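Local coordinates for protein type III effector HopU1 (Pseudomonas syringae pv. tomato, PDB 3U0J) that probably transfers ADP-ribose from NAD+ to arginine residues of proteins, as a type III effector that acts against plant immunity, at residues E35-T40 with H147-S152; G132-I137 with A154-M159; H45-F50 with C92-M97; D70-K75 with S231-A236. All coordinates share one frame; numbering follows the deposited sequence.

Contact 1. Residues E35-T40 with H147-S152; sequences ERHYST and HIKMLS
His37 and Ser39 lie against one side of helix 145-162, in a buried contact between an irregular segment and a helix. Segment 35-40 is the first modelled part of the chain. It leads to Thr40, the N-cap of helix 41-52. Helix 145-162 is part of the ADP-ribosyltransferase fold. The His37 ring makes the larger part of the contact. Its CG is anti to the backbone N (chi1 169°), which carries the ring toward the helix. The ring edge meets the backbone at Lys149, with CD2 3.3 Å from Lys149 O near the ring plane. His37 NE2 also comes to 3.5 Å from Lys149 CB. The two side chains cross at about a right angle. Ser152 CB sits obliquely to the ring, 4.3 Å from His37 CD2. The ammonium end of Lys149 turns to other partners. It forms salt bridges with Asp43 and Asp138, which should offset its charge near the imidazole. Ser39 makes a second, smaller contact. Its OG is hydrogen-bonded to Glu91 and Arg157, outside the two segments. Its methylene faces sulfur. Met150 starts away from the loop, but its chain bends at chi2 (47°), and its SD comes to 3.8 Å from Ser39 CB.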
loop_
_atom_site.group_PDB
_atom_site.type_symbol
_atom_site.label_atom_id
_atom_site.label_comp_id
_atom_site.label_asym_id
_atom_site.label_seq_id
_atom_site.Cartn_x
_atom_site.Cartn_y
_atom_site.Cartn_z
ATOM N N GLU A 35 -6.587 -3.978 -19.474
ATOM C CA GLU A 35 -5.755 -2.892 -18.963
ATOM C C GLU A 35 -5.222 -3.136 -17.556
ATOM O O GLU A 35 -5.869 -2.802 -16.566
ATOM C CB GLU A 35 -6.512 -1.562 -19.009
ATOM C CG GLU A 35 -6.429 -0.854 -20.357
ATOM C CD GLU A 35 -5.022 -0.354 -20.683
ATOM O OE1 GLU A 35 -4.057 -1.161 -20.629
ATOM O OE2 GLU A 35 -4.888 0.851 -21.002
ATOM N N ARG A 36 -4.052 -3.756 -17.483
ATOM C CA ARG A 36 -3.244 -3.749 -16.275
ATOM C C ARG A 36 -1.969 -2.988 -16.629
ATOM O O ARG A 36 -1.367 -3.206 -17.685
ATOM C CB ARG A 36 -2.917 -5.163 -15.794
ATOM C CG ARG A 36 -4.141 -6.040 -15.570
ATOM C CD ARG A 36 -4.014 -6.919 -14.328
ATOM N NE ARG A 36 -2.671 -7.481 -14.187
ATOM C CZ ARG A 36 -2.261 -8.156 -13.109
ATOM N NH1 ARG A 36 -3.097 -8.359 -12.088
ATOM N NH2 ARG A 36 -1.018 -8.632 -13.039
ATOM N N HIS A 37 -1.566 -2.071 -15.764
ATOM C CA HIS A 37 -0.459 -1.202 -16.093
ATOM C C HIS A 37 0.890 -1.858 -15.807
ATOM O O HIS A 37 1.108 -2.379 -14.717
ATOM C CB HIS A 37 -0.571 0.123 -15.342
ATOM C CG HIS A 37 0.670 0.956 -15.426
ATOM N ND1 HIS A 37 1.013 1.664 -16.559
ATOM C CD2 HIS A 37 1.673 1.156 -14.538
ATOM C CE1 HIS A 37 2.160 2.287 -16.356
ATOM N NE2 HIS A 37 2.585 1.995 -15.138
ATOM N N TYR A 38 1.775 -1.834 -16.806
ATOM C CA TYR A 38 3.194 -2.184 -16.642
ATOM C C TYR A 38 4.093 -1.039 -17.084
ATOM O O TYR A 38 3.866 -0.418 -18.116
ATOM C CB TYR A 38 3.566 -3.448 -17.420
ATOM C CG TYR A 38 2.810 -4.654 -16.955
ATOM C CD1 TYR A 38 3.356 -5.521 -16.018
ATOM C CD2 TYR A 38 1.530 -4.919 -17.434
ATOM C CE1 TYR A 38 2.650 -6.623 -15.578
ATOM C CE2 TYR A 38 0.823 -6.015 -17.005
ATOM C CZ TYR A 38 1.383 -6.868 -16.077
ATOM O OH TYR A 38 0.670 -7.972 -15.644
ATOM N N SER A 39 5.132 -0.781 -16.305
ATOM C CA SER A 39 6.018 0.337 -16.564
ATOM C C SER A 39 6.757 0.192 -17.880
ATOM O O SER A 39 7.020 -0.920 -18.350
ATOM C CB SER A 39 7.028 0.469 -15.434
ATOM O OG SER A 39 7.705 -0.751 -15.253
ATOM N N THR A 40 7.087 1.338 -18.461
ATOM C CA THR A 40 7.922 1.417 -19.652
ATOM C C THR A 40 9.235 2.040 -19.253
ATOM O O THR A 40 9.401 2.500 -18.110
ATOM C CB THR A 40 7.298 2.345 -20.683
ATOM O OG1 THR A 40 7.310 3.696 -20.175
ATOM C CG2 THR A 40 5.864 1.927 -20.955
ATOM N N HIS A 147 5.003 7.992 -9.395
ATOM C CA HIS A 147 5.045 7.009 -8.314
ATOM C C HIS A 147 3.809 6.106 -8.318
ATOM O O HIS A 147 3.889 4.901 -8.041
ATOM C CB HIS A 147 5.175 7.708 -6.957
ATOM C CG HIS A 147 5.102 6.777 -5.785
ATOM N ND1 HIS A 147 6.206 6.110 -5.296
ATOM C CD2 HIS A 147 4.061 6.412 -4.996
ATOM C CE1 HIS A 147 5.849 5.372 -4.259
ATOM N NE2 HIS A 147 4.554 5.537 -4.053
ATOM N N ILE A 148 2.654 6.686 -8.612
ATOM C CA ILE A 148 1.455 5.874 -8.604
ATOM C C ILE A 148 1.630 4.777 -9.632
ATOM O O ILE A 148 1.334 3.609 -9.369
ATOM C CB ILE A 148 0.196 6.697 -8.898
ATOM C CG1 ILE A 148 -0.099 7.622 -7.712
ATOM C CG2 ILE A 148 -0.960 5.780 -9.136
ATOM C CD1 ILE A 148 -1.146 8.676 -7.970
ATOM N N LYS A 149 2.156 5.163 -10.790
ATOM C CA LYS A 149 2.300 4.235 -11.891
ATOM C C LYS A 149 3.356 3.208 -11.548
ATOM O O LYS A 149 3.158 2.023 -11.770
ATOM C CB LYS A 149 2.612 4.956 -13.213
ATOM C CG LYS A 149 1.572 6.006 -13.618
ATOM C CD LYS A 149 1.651 6.348 -15.104
ATOM C CE LYS A 149 3.054 6.810 -15.530
ATOM N NZ LYS A 149 3.184 6.981 -17.015
ATOM N N MET A 150 4.472 3.650 -10.980
ATOM C CA MET A 150 5.545 2.719 -10.687
ATOM C C MET A 150 5.069 1.677 -9.687
ATOM O O MET A 150 5.326 0.486 -9.874
ATOM C CB MET A 150 6.806 3.434 -10.202
ATOM C CG MET A 150 8.116 2.697 -10.557
ATOM S SD MET A 150 8.289 2.090 -12.259
ATOM C CE MET A 150 9.467 0.857 -11.906
ATOM N N LEU A 151 4.351 2.109 -8.649
ATOM C CA LEU A 151 3.874 1.179 -7.620
ATOM C C LEU A 151 2.876 0.192 -8.223
ATOM O O LEU A 151 2.942 -1.017 -7.965
ATOM C CB LEU A 151 3.219 1.920 -6.460
ATOM C CG LEU A 151 3.517 1.443 -5.032
ATOM C CD1 LEU A 151 2.322 1.645 -4.133
ATOM C CD2 LEU A 151 3.974 0.012 -4.965
ATOM N N SER A 152 1.953 0.701 -9.035
ATOM C CA SER A 152 1.017 -0.180 -9.704
ATOM C C SER A 152 1.766 -1.244 -10.500
ATOM O O SER A 152 1.498 -2.428 -10.365
ATOM C CB SER A 152 0.087 0.608 -10.614
ATOM O OG SER A 152 -0.765 1.457 -9.871
#

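Contact 2. Residues G132-I137 with A154-M159; sequences GREAEI and ALNRLM
Glu134 and Asn156 are the closest pair of the two backbones, yet their CA atoms are 10.8 Å apart. Segment 132-137 is loop. It contains a turn in which Glu136 N donates to Arg133 O at 3.0 Å. Segment 154-159 is regular helix, with Met159 N bonded to Leu155 O at 2.8 Å. Two polar side chains span the gap from opposite directions, the glutamate being the longer. Glu134 is extended beyond CG and delivers its carboxylate to the helix. Asn156 has CG beside its own backbone N and points its amide at the loop. Asn156 ND2 donates to Glu134 OE1 at 3.0 Å, with an N-H...O angle of 159°. The acceptor lies in the amide plane of Asn156. The carboxylate is met on its syn side, but the nitrogen stands 33° out of its plane. The two flat groups are turned 51° from each other. Both polar atoms have a second partner on the same residue. OE1 also accepts from His37 N, and ND2 also donates to His37 O. The backbone of His37 is thus held on its N-H and its carbonyl by one hydrogen-bonded side-chain pair. The bond would be strengthened by the probable negative charge of the carboxylate. This is a polar side-chain bridge from a loop to helix 145-162, both parts of the ADP-ribosyltransferase fold, and it secures the N-terminal segment between them.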
loop_
_atom_site.group_PDB
_atom_site.type_symbol
_atom_site.label_atom_id
_atom_site.label_comp_id
_atom_site.label_asym_id
_atom_site.label_seq_id
_atom_site.Cartn_x
_atom_site.Cartn_y
_atom_site.Cartn_z
ATOM N N GLY A 132 -10.417 6.170 -11.252
ATOM C CA GLY A 132 -9.512 5.739 -10.204
ATOM C C GLY A 132 -8.911 4.387 -10.531
ATOM O O GLY A 132 -8.064 3.878 -9.801
ATOM N N ARG A 133 -9.353 3.809 -11.646
ATOM C CA ARG A 133 -8.877 2.493 -12.084
ATOM C C ARG A 133 -7.643 2.546 -13.005
ATOM O O ARG A 133 -7.243 3.629 -13.456
ATOM C CB ARG A 133 -10.023 1.706 -12.724
ATOM C CG ARG A 133 -11.123 1.367 -11.736
ATOM C CD ARG A 133 -12.027 0.284 -12.278
ATOM N NE ARG A 133 -12.783 -0.398 -11.228
ATOM C CZ ARG A 133 -13.822 0.133 -10.584
ATOM N NH1 ARG A 133 -14.223 1.369 -10.869
ATOM N NH2 ARG A 133 -14.457 -0.570 -9.649
ATOM N N GLU A 134 -7.038 1.380 -13.254
ATOM C CA GLU A 134 -5.786 1.286 -14.023
ATOM C C GLU A 134 -5.998 1.541 -15.507
ATOM O O GLU A 134 -5.031 1.678 -16.257
ATOM C CB GLU A 134 -5.106 -0.077 -13.851
ATOM C CG GLU A 134 -4.414 -0.318 -12.515
ATOM C CD GLU A 134 -3.753 -1.689 -12.461
ATOM O OE1 GLU A 134 -3.250 -2.133 -13.520
ATOM O OE2 GLU A 134 -3.740 -2.324 -11.374
ATOM N N ALA A 135 -7.256 1.581 -15.940
ATOM C CA ALA A 135 -7.558 1.971 -17.312
ATOM C C ALA A 135 -7.215 3.451 -17.530
ATOM O O ALA A 135 -6.982 3.890 -18.659
ATOM C CB ALA A 135 -9.014 1.700 -17.634
ATOM N N GLU A 136 -7.167 4.212 -16.438
ATOM C CA GLU A 136 -6.961 5.658 -16.514
ATOM C C GLU A 136 -5.781 6.192 -15.675
ATOM O O GLU A 136 -5.832 7.337 -15.235
ATOM C CB GLU A 136 -8.260 6.408 -16.132
ATOM C CG GLU A 136 -9.333 6.437 -17.233
ATOM C CD GLU A 136 -10.657 7.096 -16.810
ATOM O OE1 GLU A 136 -10.662 8.297 -16.441
ATOM O OE2 GLU A 136 -11.706 6.410 -16.884
ATOM N N ILE A 137 -4.727 5.395 -15.468
ATOM C CA ILE A 137 -3.595 5.829 -14.623
ATOM C C ILE A 137 -2.767 6.967 -15.225
ATOM O O ILE A 137 -1.965 7.605 -14.519
ATOM C CB ILE A 137 -2.599 4.691 -14.264
ATOM C CG1 ILE A 137 -3.139 3.321 -14.632
ATOM C CG2 ILE A 137 -2.215 4.733 -12.769
ATOM C CD1 ILE A 137 -2.441 2.217 -13.844
ATOM N N ALA A 154 4.755 -2.330 -10.103
ATOM C CA ALA A 154 5.451 -3.230 -9.205
ATOM C C ALA A 154 4.516 -4.333 -8.760
ATOM O O ALA A 154 4.847 -5.524 -8.863
ATOM C CB ALA A 154 5.985 -2.492 -8.013
ATOM N N LEU A 155 3.348 -3.942 -8.259
ATOM C CA LEU A 155 2.414 -4.935 -7.757
ATOM C C LEU A 155 1.984 -5.860 -8.889
ATOM O O LEU A 155 1.792 -7.044 -8.676
ATOM C CB LEU A 155 1.208 -4.276 -7.105
ATOM C CG LEU A 155 1.473 -3.155 -6.093
ATOM C CD1 LEU A 155 0.168 -2.696 -5.456
ATOM C CD2 LEU A 155 2.482 -3.542 -5.013
ATOM N N ASN A 156 1.846 -5.334 -10.097
ATOM C CA ASN A 156 1.438 -6.177 -11.212
ATOM C C ASN A 156 2.502 -7.236 -11.548
ATOM O O ASN A 156 2.173 -8.425 -11.639
ATOM C CB ASN A 156 1.030 -5.349 -12.446
ATOM C CG ASN A 156 -0.419 -4.835 -12.371
ATOM O OD1 ASN A 156 -1.257 -5.423 -11.710
ATOM N ND2 ASN A 156 -0.708 -3.742 -13.074
ATOM N N ARG A 157 3.759 -6.801 -11.727
ATOM C CA ARG A 157 4.903 -7.690 -11.932
ATOM C C ARG A 157 4.915 -8.795 -10.872
ATOM O O ARG A 157 5.113 -9.959 -11.185
ATOM C CB ARG A 157 6.212 -6.914 -11.785
ATOM C CG ARG A 157 7.011 -6.578 -13.043
ATOM C CD ARG A 157 6.249 -5.642 -13.866
ATOM N NE ARG A 157 6.992 -4.594 -14.577
ATOM C CZ ARG A 157 7.285 -4.635 -15.878
ATOM N NH1 ARG A 157 7.020 -5.720 -16.594
ATOM N NH2 ARG A 157 7.860 -3.599 -16.462
ATOM N N LEU A 158 4.724 -8.430 -9.610
ATOM C CA LEU A 158 4.792 -9.412 -8.524
ATOM C C LEU A 158 3.586 -10.340 -8.473
ATOM O O LEU A 158 3.734 -11.544 -8.274
ATOM C CB LEU A 158 4.949 -8.735 -7.158
ATOM C CG LEU A 158 6.279 -8.100 -6.748
ATOM C CD1 LEU A 158 6.075 -7.159 -5.552
ATOM C CD2 LEU A 158 7.356 -9.147 -6.461
ATOM N N MET A 159 2.384 -9.792 -8.603
ATOM C CA MET A 159 1.216 -10.655 -8.638
ATOM C C MET A 159 1.330 -11.616 -9.842
ATOM O O MET A 159 0.855 -12.733 -9.792
ATOM C CB MET A 159 -0.087 -9.842 -8.630
ATOM C CG MET A 159 -0.489 -9.320 -7.248
ATOM S SD MET A 159 -2.075 -8.463 -7.191
ATOM C CE MET A 159 -1.708 -7.208 -8.388
#

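Contact 3. Residues H45-F50 with C92-M97; sequences HDFYRF and CSAIYM
Phe47 pushes the far end of its ring against Ala94, with CE1 3.6 Å from Ala94 CB and CZ equally close to Ala94 CA. It joins helix 41-52 to helix 89-99. The two helical segments run at 38° to each other, and their axes come no closer than 11.3 Å. That is a wide spacing, and one aromatic side chain bridges most of it. With chi1 at 179°, CG trans to the backbone N, the Phe47 ring reaches out from its helix to the other. Small residues receive it. Ala94 offers its methyl group and CA, and Ser93 offers its CB at the ring edge, near the ring plane, 3.9 Å from Phe47 CE2. Met97, one turn after Ser93, adds its sulfur. Its SD is 4.2 Å from Phe47 CZ and 5.4 Å from the ring centroid, 62° off the ring normal. This is an oblique Met-aromatic contact. The ring also touches His147 and Met150 of helix 145-162, so it sits where three helices meet. Ser93 OG takes no part in the contact. It is hydrogen-bonded to Pro89 O in its own helix, and it is the methylene that faces the ring. No hydrogen bond crosses between the segments. The cohesion is therefore that of dispersion and hydrophobic burial, with a Met-aromatic share from Met97.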
loop_
_atom_site.group_PDB
_atom_site.type_symbol
_atom_site.label_atom_id
_atom_site.label_comp_id
_atom_site.label_asym_id
_atom_site.label_seq_id
_atom_site.Cartn_x
_atom_site.Cartn_y
_atom_site.Cartn_z
ATOM N N HIS A 45 12.315 6.233 -15.976
ATOM C CA HIS A 45 13.117 7.445 -15.875
ATOM C C HIS A 45 12.368 8.538 -15.086
ATOM O O HIS A 45 12.939 9.243 -14.243
ATOM C CB HIS A 45 13.459 7.965 -17.268
ATOM C CG HIS A 45 14.748 7.443 -17.820
ATOM N ND1 HIS A 45 14.800 6.488 -18.814
ATOM C CD2 HIS A 45 16.031 7.759 -17.532
ATOM C CE1 HIS A 45 16.060 6.226 -19.102
ATOM N NE2 HIS A 45 16.827 6.984 -18.336
ATOM N N ASP A 46 11.083 8.684 -15.407
ATOM C CA ASP A 46 10.222 9.619 -14.725
ATOM C C ASP A 46 10.378 9.369 -13.230
ATOM O O ASP A 46 10.718 10.279 -12.463
ATOM C CB ASP A 46 8.778 9.370 -15.134
ATOM C CG ASP A 46 8.468 9.877 -16.517
ATOM O OD1 ASP A 46 9.325 10.593 -17.085
ATOM O OD2 ASP A 46 7.361 9.564 -17.038
ATOM N N PHE A 47 10.152 8.117 -12.829
ATOM C CA PHE A 47 10.209 7.754 -11.422
ATOM C C PHE A 47 11.516 8.132 -10.730
ATOM O O PHE A 47 11.510 8.688 -9.633
ATOM C CB PHE A 47 9.968 6.272 -11.217
ATOM C CG PHE A 47 10.045 5.866 -9.779
ATOM C CD1 PHE A 47 8.947 6.037 -8.937
ATOM C CD2 PHE A 47 11.228 5.360 -9.244
ATOM C CE1 PHE A 47 9.021 5.675 -7.600
ATOM C CE2 PHE A 47 11.310 4.993 -7.906
ATOM C CZ PHE A 47 10.211 5.149 -7.080
ATOM N N TYR A 48 12.631 7.795 -11.358
ATOM C CA TYR A 48 13.927 8.150 -10.818
ATOM C C TYR A 48 14.025 9.661 -10.543
ATOM O O TYR A 48 14.468 10.077 -9.467
ATOM C CB TYR A 48 15.056 7.708 -11.752
ATOM C CG TYR A 48 16.377 8.156 -11.231
ATOM C CD1 TYR A 48 16.992 7.476 -10.205
ATOM C CD2 TYR A 48 16.991 9.301 -11.717
ATOM C CE1 TYR A 48 18.206 7.904 -9.684
ATOM C CE2 TYR A 48 18.212 9.740 -11.204
ATOM C CZ TYR A 48 18.812 9.033 -10.186
ATOM O OH TYR A 48 20.019 9.445 -9.657
ATOM N N ARG A 49 13.610 10.477 -11.505
ATOM C CA ARG A 49 13.649 11.922 -11.331
ATOM C C ARG A 49 12.660 12.384 -10.267
ATOM O O ARG A 49 12.924 13.343 -9.544
ATOM C CB ARG A 49 13.372 12.662 -12.657
ATOM C CG ARG A 49 14.613 12.906 -13.532
ATOM C CD ARG A 49 15.866 13.281 -12.712
ATOM N NE ARG A 49 17.081 12.977 -13.459
ATOM C CZ ARG A 49 18.315 13.113 -12.985
ATOM N NH1 ARG A 49 18.493 13.575 -11.755
ATOM N NH2 ARG A 49 19.367 12.797 -13.751
ATOM N N PHE A 50 11.517 11.713 -10.192
ATOM C CA PHE A 50 10.516 12.026 -9.189
ATOM C C PHE A 50 11.103 11.774 -7.837
ATOM O O PHE A 50 11.037 12.633 -6.952
ATOM C CB PHE A 50 9.268 11.150 -9.348
ATOM C CG PHE A 50 8.406 11.067 -8.098
ATOM C CD1 PHE A 50 7.480 12.059 -7.797
ATOM C CD2 PHE A 50 8.520 9.995 -7.227
ATOM C CE1 PHE A 50 6.681 11.984 -6.639
ATOM C CE2 PHE A 50 7.730 9.919 -6.080
ATOM C CZ PHE A 50 6.807 10.919 -5.795
ATOM N N CYS A 92 11.029 -1.868 -7.119
ATOM C CA CYS A 92 11.367 -2.173 -5.732
ATOM C C CYS A 92 11.381 -0.893 -4.914
ATOM O O CYS A 92 10.789 -0.832 -3.844
ATOM C CB CYS A 92 12.714 -2.878 -5.641
ATOM S SG CYS A 92 12.665 -4.498 -6.386
ATOM N N SER A 93 12.045 0.130 -5.447
ATOM C CA SER A 93 12.181 1.422 -4.771
ATOM C C SER A 93 10.826 2.074 -4.487
ATOM O O SER A 93 10.622 2.670 -3.429
ATOM C CB SER A 93 13.062 2.375 -5.594
ATOM O OG SER A 93 14.337 1.812 -5.829
ATOM N N ALA A 94 9.905 1.971 -5.441
ATOM C CA ALA A 94 8.590 2.539 -5.257
ATOM C C ALA A 94 7.905 1.802 -4.101
ATOM O O ALA A 94 7.303 2.427 -3.230
ATOM C CB ALA A 94 7.798 2.443 -6.516
ATOM N N ILE A 95 8.012 0.478 -4.055
ATOM C CA ILE A 95 7.403 -0.227 -2.932
ATOM C C ILE A 95 8.062 0.212 -1.625
ATOM O O ILE A 95 7.386 0.585 -0.668
ATOM C CB ILE A 95 7.565 -1.726 -3.042
ATOM C CG1 ILE A 95 6.716 -2.287 -4.169
ATOM C CG2 ILE A 95 7.200 -2.378 -1.729
ATOM C CD1 ILE A 95 7.092 -3.709 -4.492
ATOM N N TYR A 96 9.388 0.161 -1.593
ATOM C CA TYR A 96 10.134 0.569 -0.407
ATOM C C TYR A 96 9.686 1.949 0.070
ATOM O O TYR A 96 9.286 2.108 1.221
ATOM C CB TYR A 96 11.637 0.573 -0.690
ATOM C CG TYR A 96 12.504 0.853 0.521
ATOM C CD1 TYR A 96 12.748 2.153 0.940
ATOM C CD2 TYR A 96 13.100 -0.183 1.230
ATOM C CE1 TYR A 96 13.554 2.417 2.048
ATOM C CE2 TYR A 96 13.907 0.062 2.328
ATOM C CZ TYR A 96 14.134 1.358 2.741
ATOM O OH TYR A 96 14.932 1.608 3.850
ATOM N N MET A 97 9.742 2.936 -0.823
ATOM C CA MET A 97 9.456 4.319 -0.461
ATOM C C MET A 97 8.023 4.477 0.017
ATOM O O MET A 97 7.745 5.301 0.885
ATOM C CB MET A 97 9.728 5.264 -1.623
ATOM C CG MET A 97 11.201 5.470 -1.891
ATOM S SD MET A 97 11.506 6.486 -3.341
ATOM C CE MET A 97 12.903 7.369 -2.696
#

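Contact 4. Residues D70-K75 with S231-A236; sequences DKFSDK and SGSSQA
Phe72 has its CG beside the backbone N and anti to the carbonyl carbon (chi1 -74°), which turns its ring toward Ser233 and Gly232. The contact joins the end of helix 65-71 to the loop between strands 227-229 and 241-243. The loop contains an ST turn: Ser234 OG accepts from Ala236 N at 3.2 Å and is also hydrogen-bonded to Glu241. Its place before strand 241-243 is consistent with the ADP-ribosylating turn-turn region of the family. The ring tip touches backbone. Phe72 CZ lies 3.8 Å from Ser233 O, in an oblique approach. The ring edge faces Gly232 O, 4.3 Å from Phe72 CE2. Lys71 CG covers one face of the ring, above its centre. Phe77 meets the ring edge-to-face, and Cys92 of helix 89-99 also touches it. No direct hydrogen bond links the two segments. A water makes the polar link instead. It donates to Gly232 O at 3.1 Å and to Ser234 O at 3.2 Å. It also accepts a weak bond from Lys71 NZ at 3.3 Å.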
loop_
_atom_site.group_PDB
_atom_site.type_symbol
_atom_site.label_atom_id
_atom_site.label_comp_id
_atom_site.label_asym_id
_atom_site.label_seq_id
_atom_site.Cartn_x
_atom_site.Cartn_y
_atom_site.Cartn_z
ATOM N N ASP A 70 20.610 1.174 -5.837
ATOM C CA ASP A 70 21.775 0.356 -5.686
ATOM C C ASP A 70 21.429 -0.950 -4.961
ATOM O O ASP A 70 21.748 -2.037 -5.425
ATOM C CB ASP A 70 22.844 1.138 -4.956
ATOM C CG ASP A 70 24.169 0.477 -5.052
ATOM O OD1 ASP A 70 24.621 0.287 -6.211
ATOM O OD2 ASP A 70 24.739 0.129 -3.985
ATOM N N LYS A 71 20.746 -0.852 -3.835
ATOM C CA LYS A 71 20.440 -2.056 -3.096
ATOM C C LYS A 71 19.508 -2.941 -3.928
ATOM O O LYS A 71 19.571 -4.167 -3.845
ATOM C CB LYS A 71 19.867 -1.731 -1.707
ATOM C CG LYS A 71 18.388 -2.008 -1.485
ATOM C CD LYS A 71 18.060 -1.979 0.001
ATOM C CE LYS A 71 16.884 -2.882 0.355
ATOM N NZ LYS A 71 17.214 -3.807 1.494
ATOM N N PHE A 72 18.672 -2.323 -4.759
ATOM C CA PHE A 72 17.691 -3.090 -5.522
ATOM C C PHE A 72 18.140 -3.502 -6.927
ATOM O O PHE A 72 17.379 -4.111 -7.677
ATOM C CB PHE A 72 16.334 -2.382 -5.535
ATOM C CG PHE A 72 15.597 -2.475 -4.217
ATOM C CD1 PHE A 72 15.177 -1.323 -3.542
ATOM C CD2 PHE A 72 15.352 -3.708 -3.634
ATOM C CE1 PHE A 72 14.517 -1.399 -2.330
ATOM C CE2 PHE A 72 14.689 -3.788 -2.428
ATOM C CZ PHE A 72 14.270 -2.623 -1.771
ATOM N N SER A 73 19.383 -3.182 -7.270
ATOM C CA SER A 73 19.953 -3.593 -8.545
ATOM C C SER A 73 21.033 -4.603 -8.224
ATOM O O SER A 73 21.454 -5.369 -9.079
ATOM C CB SER A 73 20.534 -2.395 -9.305
ATOM O OG SER A 73 21.671 -1.856 -8.653
ATOM N N ASP A 74 21.459 -4.591 -6.963
ATOM C CA ASP A 74 22.438 -5.530 -6.433
ATOM C C ASP A 74 22.129 -6.926 -6.934
ATOM O O ASP A 74 21.036 -7.434 -6.745
ATOM C CB ASP A 74 22.419 -5.494 -4.900
ATOM C CG ASP A 74 23.618 -6.209 -4.259
ATOM O OD1 ASP A 74 23.980 -7.327 -4.701
ATOM O OD2 ASP A 74 24.171 -5.657 -3.275
ATOM N N LYS A 75 23.119 -7.529 -7.576
ATOM C CA LYS A 75 22.998 -8.832 -8.197
ATOM C C LYS A 75 22.530 -9.930 -7.226
ATOM O O LYS A 75 21.826 -10.869 -7.642
ATOM C CB LYS A 75 24.317 -9.162 -8.907
ATOM C CG LYS A 75 24.802 -10.581 -8.832
ATOM C CD LYS A 75 25.818 -10.775 -7.700
ATOM C CE LYS A 75 26.121 -12.277 -7.498
ATOM N NZ LYS A 75 27.268 -12.579 -6.563
ATOM N N SER A 231 6.858 -8.047 0.869
ATOM C CA SER A 231 7.751 -8.126 2.012
ATOM C C SER A 231 9.225 -8.049 1.598
ATOM O O SER A 231 10.054 -7.578 2.359
ATOM C CB SER A 231 7.483 -9.389 2.816
ATOM O OG SER A 231 7.637 -10.529 2.001
ATOM N N GLY A 232 9.545 -8.490 0.390
ATOM C CA GLY A 232 10.923 -8.426 -0.078
ATOM C C GLY A 232 11.460 -7.019 -0.297
ATOM O O GLY A 232 12.635 -6.758 -0.080
ATOM N N SER A 233 10.581 -6.118 -0.720
ATOM C CA SER A 233 10.929 -4.737 -1.011
ATOM C C SER A 233 10.585 -3.786 0.109
ATOM O O SER A 233 10.990 -2.632 0.082
ATOM C CB SER A 233 10.133 -4.276 -2.216
ATOM O OG SER A 233 10.706 -4.784 -3.393
ATOM N N SER A 234 9.788 -4.258 1.061
ATOM C CA SER A 234 9.306 -3.420 2.148
ATOM C C SER A 234 10.434 -2.951 3.067
ATOM O O SER A 234 11.423 -3.658 3.262
ATOM C CB SER A 234 8.258 -4.167 2.955
ATOM O OG SER A 234 7.728 -3.310 3.955
ATOM N N GLN A 235 10.293 -1.749 3.610
ATOM C CA GLN A 235 11.283 -1.225 4.539
ATOM C C GLN A 235 11.274 -2.074 5.797
ATOM O O GLN A 235 12.289 -2.202 6.506
ATOM C CB GLN A 235 10.981 0.226 4.913
ATOM C CG GLN A 235 11.992 0.778 5.890
ATOM C CD GLN A 235 11.770 2.232 6.229
ATOM O OE1 GLN A 235 12.622 3.081 5.937
ATOM N NE2 GLN A 235 10.633 2.536 6.865
ATOM N N ALA A 236 10.099 -2.640 6.065
ATOM C CA ALA A 236 9.900 -3.552 7.182
ATOM C C ALA A 236 9.292 -4.883 6.716
ATOM O O ALA A 236 8.091 -5.113 6.839
ATOM C CB ALA A 236 9.035 -2.898 8.253
HETATM O O HOH W 1 14.041 -4.727 1.735
#

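Overall arrangement
Contacts 1, 3 and 4 are buried, contact 2 only partly. Contacts 1 and 2 share helix 145-162 and meet at His37. In contact 1 this residue presents its ring, while contact 2 works through charged and amide groups. Contact 2 has a clear direct hydrogen bond between its segments. Contact 3 is apolar. It touches contact 1 through Phe47 and Met150, and contact 2 through Ile95 and Leu158. Contact 4 buries its ring but has an exposed lysine and a water at its margin. It meets contact 3 at Cys92 and Tyr96, yet stays about 8 Å from contact 1 at the nearest atoms. Helix 89-99 touches both, through Met150 on Glu91 and Phe72 on Cys92.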